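Local coordinates for protein cytosolic IMP-GMP specific 5'-nucleotidase (Legionella pneumophila subsp. pneumophila, PDB 4OHF) that probably removes the 5'-phosphate from purine nucleoside monophosphates such as IMP and GMP, using a bound magnesium ion, at residues E330-S333 with Q334-L338; L382-S385 with T386-Q390; S392-L395 with Q396-N399. All blocks are in the same frame, centred on the assembly; numbering follows the deposited sequence.

Contact 1: residues E330-S333 with Q334-L338; sequences EIAS and QIRAL
The backbone N-H groups of Q334, I335 and R336 donate to the carbonyl oxygens of E330, I331 and A332, the i to i+4 hydrogen bonds that wind the last turns of α-helix 327-336, with I335 N 3.0 Å from I331 O. Two isoleucines stand one turn apart on this helix, CG2 of I331 meeting CD1 of I335 at 4.0 Å in an apolar contact; I335 also packs on I459 of the second subunit, where a branched apolar side chain fits. Q334, likewise packed on that I459, keeps its CG beside the backbone N (chi1 -60°) and sends its extended chain back toward the preceding turn. Its NE2 thereby comes 3.5 Å from E330 O, a weak second bond to the carbonyl that already accepts Q334 N at 2.8 Å.

S333 is small enough for a buried position close to Y402, and its OG lies in hydrogen-bonding position to two carbonyls, E329 O and F401 O, which must share its single proton. E330, also buried, uses OE2 to accept the backbone N-H of V409. R336 is the exposed member and folds its long chain back over the helix, bent at chi2 and chi3, which also brings NH1 into a long, weak ion pair with E329. One face of its guanidinium lies across the backbone, with A332 O 3.4 Å above the plane and S333 CA 3.7 Å above it, both offset toward the rim of the group.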
loop_
_atom_site.group_PDB
_atom_site.type_symbol
_atom_site.label_atom_id
_atom_site.label_comp_id
_atom_site.label_asym_id
_atom_site.label_seq_id
_atom_site.Cartn_x
_atom_site.Cartn_y
_atom_site.Cartn_z
ATOM N N GLU B 330 16.535 -3.543 -34.727
ATOM C CA GLU B 330 15.147 -3.969 -34.923
ATOM C C GLU B 330 14.657 -3.570 -36.314
ATOM O O GLU B 330 14.124 -4.389 -37.050
ATOM C CB GLU B 330 14.229 -3.325 -33.890
ATOM C CG GLU B 330 14.275 -3.951 -32.522
ATOM C CD GLU B 330 13.170 -4.964 -32.301
ATOM O OE1 GLU B 330 11.984 -4.612 -32.479
ATOM O OE2 GLU B 330 13.496 -6.108 -31.936
ATOM N N ILE B 331 14.827 -2.301 -36.666
ATOM C CA ILE B 331 14.402 -1.819 -37.975
ATOM C C ILE B 331 15.142 -2.606 -39.055
ATOM O O ILE B 331 14.531 -3.133 -39.986
ATOM C CB ILE B 331 14.735 -0.314 -38.183
ATOM C CG1 ILE B 331 14.259 0.518 -36.989
ATOM C CG2 ILE B 331 14.089 0.186 -39.478
ATOM C CD1 ILE B 331 12.786 0.690 -36.911
ATOM N N ALA B 332 16.462 -2.679 -38.923
ATOM C CA ALA B 332 17.286 -3.389 -39.899
ATOM C C ALA B 332 16.761 -4.798 -40.094
ATOM O O ALA B 332 16.730 -5.306 -41.213
ATOM C CB ALA B 332 18.746 -3.421 -39.450
ATOM N N SER B 333 16.345 -5.425 -39.002
ATOM C CA SER B 333 15.807 -6.772 -39.078
ATOM C C SER B 333 14.393 -6.863 -39.665
ATOM O O SER B 333 14.068 -7.821 -40.356
ATOM C CB SER B 333 15.833 -7.425 -37.696
ATOM O OG SER B 333 17.163 -7.741 -37.329
ATOM N N GLN B 334 13.545 -5.881 -39.400
ATOM C CA GLN B 334 12.188 -5.944 -39.941
ATOM C C GLN B 334 12.223 -5.772 -41.466
ATOM O O GLN B 334 11.366 -6.302 -42.187
ATOM C CB GLN B 334 11.303 -4.873 -39.291
ATOM C CG GLN B 334 11.171 -5.019 -37.767
ATOM C CD GLN B 334 10.343 -3.904 -37.124
ATOM O OE1 GLN B 334 9.113 -3.899 -37.199
ATOM N NE2 GLN B 334 11.023 -2.950 -36.499
ATOM N N ILE B 335 13.222 -5.035 -41.945
ATOM C CA ILE B 335 13.402 -4.795 -43.364
ATOM C C ILE B 335 13.898 -6.073 -44.039
ATOM O O ILE B 335 13.465 -6.427 -45.129
ATOM C CB ILE B 335 14.440 -3.694 -43.602
ATOM C CG1 ILE B 335 14.017 -2.418 -42.875
ATOM C CG2 ILE B 335 14.616 -3.467 -45.101
ATOM C CD1 ILE B 335 14.961 -1.247 -43.061
ATOM N N ARG B 336 14.829 -6.756 -43.385
ATOM C CA ARG B 336 15.385 -7.994 -43.911
ATOM C C ARG B 336 14.357 -9.103 -43.859
ATOM O O ARG B 336 14.552 -10.168 -44.441
ATOM C CB ARG B 336 16.603 -8.408 -43.094
ATOM C CG ARG B 336 17.941 -8.142 -43.776
ATOM C CD ARG B 336 18.997 -7.770 -42.746
ATOM N NE ARG B 336 18.784 -8.476 -41.487
ATOM C CZ ARG B 336 19.240 -8.066 -40.306
ATOM N NH1 ARG B 336 19.949 -6.941 -40.208
ATOM N NH2 ARG B 336 18.971 -8.778 -39.214
ATOM N N ALA B 337 13.254 -8.851 -43.168
ATOM C CA ALA B 337 12.230 -9.864 -43.013
ATOM C C ALA B 337 10.987 -9.520 -43.805
ATOM O O ALA B 337 10.026 -10.304 -43.851
ATOM C CB ALA B 337 11.890 -10.039 -41.528
ATOM N N LEU B 338 11.009 -8.354 -44.438
ATOM C CA LEU B 338 9.865 -7.912 -45.222
ATOM C C LEU B 338 9.305 -8.976 -46.154
ATOM O O LEU B 338 8.171 -9.409 -45.996
ATOM C CB LEU B 338 10.213 -6.661 -46.025
ATOM C CG LEU B 338 9.709 -5.340 -45.422
ATOM C CD1 LEU B 338 9.955 -4.230 -46.433
ATOM C CD2 LEU B 338 8.219 -5.415 -45.098
#

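Contact 2: residues L382-S385 with T386-Q390; sequences LQIS and TVDLQ
D388 lies alongside I384, the two side chains pointing the same way from successive turns of helix 374-399, and OD2 of D388 comes within 3.7 Å of CG2 of I384. The CG of D388 sits beside its own backbone N (chi1 -87°), which tips the carboxylate back toward the earlier turn. Within the backbone, D388 N donates to I384 O at 2.9 Å. Across the helical hairpin, K351 of helix 338-367 makes a salt bridge with D388 OD1, and I384 packs on the same lysine and on L354. Isoleucine thus supplies an apolar surface and aspartate a short charged arm, both facing the partner helix.

T386, on an exposed part of the helix, turns its hydroxyl back to the backbone of the preceding turn. Its OG1 is anti to the carbonyl carbon (chi1 -62°) and donates to L382 O at 3.2 Å, approaching from well above the carbonyl plane, 48° out of it. The same oxygen accepts T386 N at 2.8 Å nearly end-on, so one carbonyl is gripped by two donors from one residue. V387, compact enough for its buried position, rests CG1 against the backbone 3.2 Å from I384 O.

The threonine hydroxyl is thus bonded within its own helix, whereas the D388 carboxylate pairs with a lysine of helix 338-367, which would probably favour its ionised form.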
loop_
_atom_site.group_PDB
_atom_site.type_symbol
_atom_site.label_atom_id
_atom_site.label_comp_id
_atom_site.label_asym_id
_atom_site.label_seq_id
_atom_site.Cartn_x
_atom_site.Cartn_y
_atom_site.Cartn_z
ATOM N N LEU B 382 -8.156 -30.652 -44.985
ATOM C CA LEU B 382 -6.799 -30.954 -45.457
ATOM C C LEU B 382 -6.111 -29.677 -45.931
ATOM O O LEU B 382 -4.984 -29.369 -45.535
ATOM C CB LEU B 382 -6.855 -31.985 -46.594
ATOM C CG LEU B 382 -6.744 -33.461 -46.171
ATOM C CD1 LEU B 382 -7.692 -33.784 -45.025
ATOM C CD2 LEU B 382 -7.044 -34.344 -47.372
ATOM N N GLN B 383 -6.814 -28.940 -46.780
ATOM C CA GLN B 383 -6.340 -27.674 -47.315
ATOM C C GLN B 383 -5.882 -26.743 -46.170
ATOM O O GLN B 383 -4.826 -26.108 -46.239
ATOM C CB GLN B 383 -7.474 -27.004 -48.096
ATOM C CG GLN B 383 -7.076 -26.514 -49.467
ATOM C CD GLN B 383 -8.044 -25.486 -50.010
ATOM O OE1 GLN B 383 -9.227 -25.770 -50.194
ATOM N NE2 GLN B 383 -7.544 -24.278 -50.267
ATOM N N ILE B 384 -6.681 -26.663 -45.115
ATOM C CA ILE B 384 -6.332 -25.814 -43.999
ATOM C C ILE B 384 -5.135 -26.407 -43.285
ATOM O O ILE B 384 -4.303 -25.680 -42.747
ATOM C CB ILE B 384 -7.525 -25.657 -43.034
ATOM C CG1 ILE B 384 -8.641 -24.865 -43.731
ATOM C CG2 ILE B 384 -7.085 -24.962 -41.765
ATOM C CD1 ILE B 384 -9.921 -24.732 -42.911
ATOM N N SER B 385 -5.031 -27.728 -43.297
ATOM C CA SER B 385 -3.905 -28.392 -42.649
ATOM C C SER B 385 -2.621 -28.083 -43.413
ATOM O O SER B 385 -1.541 -27.984 -42.820
ATOM C CB SER B 385 -4.125 -29.898 -42.611
ATOM O OG SER B 385 -4.373 -30.327 -41.285
ATOM N N THR B 386 -2.760 -27.929 -44.732
ATOM C CA THR B 386 -1.637 -27.626 -45.612
ATOM C C THR B 386 -1.167 -26.172 -45.447
ATOM O O THR B 386 0.031 -25.910 -45.280
ATOM C CB THR B 386 -2.014 -27.896 -47.080
ATOM O OG1 THR B 386 -2.312 -29.286 -47.238
ATOM C CG2 THR B 386 -0.883 -27.527 -48.010
ATOM N N VAL B 387 -2.099 -25.227 -45.482
ATOM C CA VAL B 387 -1.709 -23.837 -45.319
ATOM C C VAL B 387 -1.172 -23.625 -43.899
ATOM O O VAL B 387 -0.203 -22.897 -43.708
ATOM C CB VAL B 387 -2.892 -22.876 -45.611
ATOM C CG1 VAL B 387 -4.024 -23.113 -44.626
ATOM C CG2 VAL B 387 -2.420 -21.434 -45.555
ATOM N N ASP B 388 -1.789 -24.282 -42.913
ATOM C CA ASP B 388 -1.351 -24.163 -41.520
ATOM C C ASP B 388 0.095 -24.595 -41.387
ATOM O O ASP B 388 0.818 -24.121 -40.504
ATOM C CB ASP B 388 -2.202 -25.031 -40.590
ATOM C CG ASP B 388 -3.459 -24.319 -40.094
ATOM O OD1 ASP B 388 -3.654 -23.119 -40.395
ATOM O OD2 ASP B 388 -4.257 -24.977 -39.391
ATOM N N LEU B 389 0.509 -25.500 -42.270
ATOM C CA LEU B 389 1.875 -26.014 -42.270
ATOM C C LEU B 389 2.801 -25.038 -42.983
ATOM O O LEU B 389 3.923 -24.804 -42.538
ATOM C CB LEU B 389 1.930 -27.376 -42.959
ATOM C CG LEU B 389 3.319 -28.000 -43.043
ATOM C CD1 LEU B 389 3.768 -28.440 -41.659
ATOM C CD2 LEU B 389 3.289 -29.182 -44.001
ATOM N N GLN B 390 2.325 -24.476 -44.089
ATOM C CA GLN B 390 3.096 -23.508 -44.860
ATOM C C GLN B 390 3.483 -22.346 -43.925
ATOM O O GLN B 390 4.647 -21.945 -43.851
ATOM C CB GLN B 390 2.242 -22.989 -46.020
ATOM C CG GLN B 390 2.949 -22.046 -46.975
ATOM C CD GLN B 390 1.983 -21.375 -47.961
ATOM O OE1 GLN B 390 1.131 -22.036 -48.571
ATOM N NE2 GLN B 390 2.120 -20.057 -48.125
#

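Contact 3: residues S392-L395 with Q396-N399; sequences SRLL and QEQN
L395 and Q398 meet where their side chains slant across each other, CD2 of the leucine lying 4.1 Å from OE1 of the glutamine. The approach is loose, an apolar methyl beside an amide oxygen. Q398 carries its CG anti to the backbone N (chi1 174°) and, continuing extended, holds the amide away from the backbone, where its NE2 makes a weak hydrogen bond to E341 OE2. N399 takes the other course: its CG stays beside the backbone N (chi1 -75°), and the amide folds back with ND2 3.7 Å from L395 O, a proximity rather than a bond. That carbonyl accepts N399 N at 3.0 Å, along with a weaker bond from Q398 N.

Below the side chains runs the regular i to i+4 bonding of an α-helix, here the closing part of helix 374-399, the second arm of a helical hairpin whose first arm is helix 338-367. E397 N reaches R393 O at 3.0 Å and Q398 N reaches L394 O at 2.9 Å, while Q396 N reaches S392 O at 3.3 Å.

The leucines touch the first arm, L394 against K343 and I344 and L395 against I344, where apolar side chains suit the seam between the two helices, although L395 remains largely exposed. E397 rests against I340. Q396 and R393 lie exposed on the helix within the assembly, as suits long hydrophilic chains. Farther along the chain, S400 OG hydrogen-bonds to E397 O, and loop residues R408 and E407 lie against Q398 and N399 respectively.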
loop_
_atom_site.group_PDB
_atom_site.type_symbol
_atom_site.label_atom_id
_atom_site.label_comp_id
_atom_site.label_asym_id
_atom_site.label_seq_id
_atom_site.Cartn_x
_atom_site.Cartn_y
_atom_site.Cartn_z
ATOM N N SER B 392 3.311 -22.172 -40.446
ATOM C CA SER B 392 4.123 -22.564 -39.298
ATOM C C SER B 392 5.603 -22.527 -39.661
ATOM O O SER B 392 6.460 -22.168 -38.835
ATOM C CB SER B 392 3.720 -23.967 -38.834
ATOM O OG SER B 392 4.114 -24.184 -37.492
ATOM N N ARG B 393 5.891 -22.895 -40.909
ATOM C CA ARG B 393 7.254 -22.903 -41.421
ATOM C C ARG B 393 7.684 -21.474 -41.743
ATOM O O ARG B 393 8.785 -21.064 -41.375
ATOM C CB ARG B 393 7.352 -23.811 -42.659
ATOM C CG ARG B 393 6.751 -25.197 -42.415
ATOM C CD ARG B 393 7.686 -26.346 -42.754
ATOM N NE ARG B 393 7.327 -26.981 -44.015
ATOM C CZ ARG B 393 7.247 -28.295 -44.197
ATOM N NH1 ARG B 393 7.500 -29.130 -43.199
ATOM N NH2 ARG B 393 6.899 -28.775 -45.380
ATOM N N LEU B 394 6.824 -20.710 -42.414
ATOM C CA LEU B 394 7.145 -19.317 -42.721
ATOM C C LEU B 394 7.467 -18.564 -41.431
ATOM O O LEU B 394 8.365 -17.732 -41.409
ATOM C CB LEU B 394 5.981 -18.632 -43.435
ATOM C CG LEU B 394 5.872 -18.844 -44.946
ATOM C CD1 LEU B 394 4.580 -18.244 -45.451
ATOM C CD2 LEU B 394 7.058 -18.196 -45.643
ATOM N N LEU B 395 6.739 -18.856 -40.355
ATOM C CA LEU B 395 6.994 -18.200 -39.081
ATOM C C LEU B 395 8.404 -18.528 -38.578
ATOM O O LEU B 395 9.175 -17.619 -38.278
ATOM C CB LEU B 395 5.947 -18.607 -38.034
ATOM C CG LEU B 395 4.489 -18.158 -38.254
ATOM C CD1 LEU B 395 3.595 -18.756 -37.169
ATOM C CD2 LEU B 395 4.390 -16.645 -38.254
ATOM N N GLN B 396 8.734 -19.819 -38.482
ATOM C CA GLN B 396 10.065 -20.263 -38.037
ATOM C C GLN B 396 11.144 -19.510 -38.825
ATOM O O GLN B 396 12.193 -19.144 -38.301
ATOM C CB GLN B 396 10.225 -21.775 -38.263
ATOM C CG GLN B 396 11.683 -22.229 -38.415
ATOM C CD GLN B 396 11.844 -23.642 -39.003
ATOM O OE1 GLN B 396 11.270 -23.973 -40.051
ATOM N NE2 GLN B 396 12.646 -24.469 -38.334
ATOM N N GLU B 397 10.862 -19.291 -40.101
ATOM C CA GLU B 397 11.761 -18.582 -40.997
ATOM C C GLU B 397 11.862 -17.114 -40.590
ATOM O O GLU B 397 12.938 -16.499 -40.661
ATOM C CB GLU B 397 11.226 -18.686 -42.413
ATOM C CG GLU B 397 11.949 -17.847 -43.413
ATOM C CD GLU B 397 12.341 -18.657 -44.609
ATOM O OE1 GLU B 397 11.438 -19.030 -45.404
ATOM O OE2 GLU B 397 13.559 -18.939 -44.731
ATOM N N GLN B 398 10.734 -16.550 -40.170
ATOM C CA GLN B 398 10.710 -15.159 -39.753
ATOM C C GLN B 398 11.526 -14.958 -38.487
ATOM O O GLN B 398 12.114 -13.904 -38.283
ATOM C CB GLN B 398 9.285 -14.701 -39.494
ATOM C CG GLN B 398 9.195 -13.305 -38.921
ATOM C CD GLN B 398 7.761 -12.892 -38.652
ATOM O OE1 GLN B 398 7.053 -13.547 -37.883
ATOM N NE2 GLN B 398 7.321 -11.806 -39.292
ATOM N N ASN B 399 11.560 -15.978 -37.644
ATOM C CA ASN B 399 12.290 -15.898 -36.390
ATOM C C ASN B 399 13.804 -15.754 -36.542
ATOM O O ASN B 399 14.463 -15.122 -35.707
ATOM C CB ASN B 399 11.951 -17.114 -35.525
ATOM C CG ASN B 399 10.568 -17.012 -34.913
ATOM O OD1 ASN B 399 10.084 -17.945 -34.275
ATOM N ND2 ASN B 399 9.923 -15.862 -35.101
#

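In the fold
From the N terminus the chain reaches contact 1 at the end of helix 327-336, then passes through A337 into helix 338-367, turns, and comes back along helix 374-399 through contact 2 and then contact 3. The three follow in series; none nests in or crosses another, and each closes only single helical turns. The hairpin returns the chain toward contact 1: the nearest atoms of contacts 3 and 1 are about 5 Å apart, those of contacts 2 and 1 about 12 Å. Contacts 2 and 3 adjoin on one helix and pack that helix against helix 338-367, contact 2 farther out, whereas contact 1 joins the base of the hairpin to nearby loops and the second subunit.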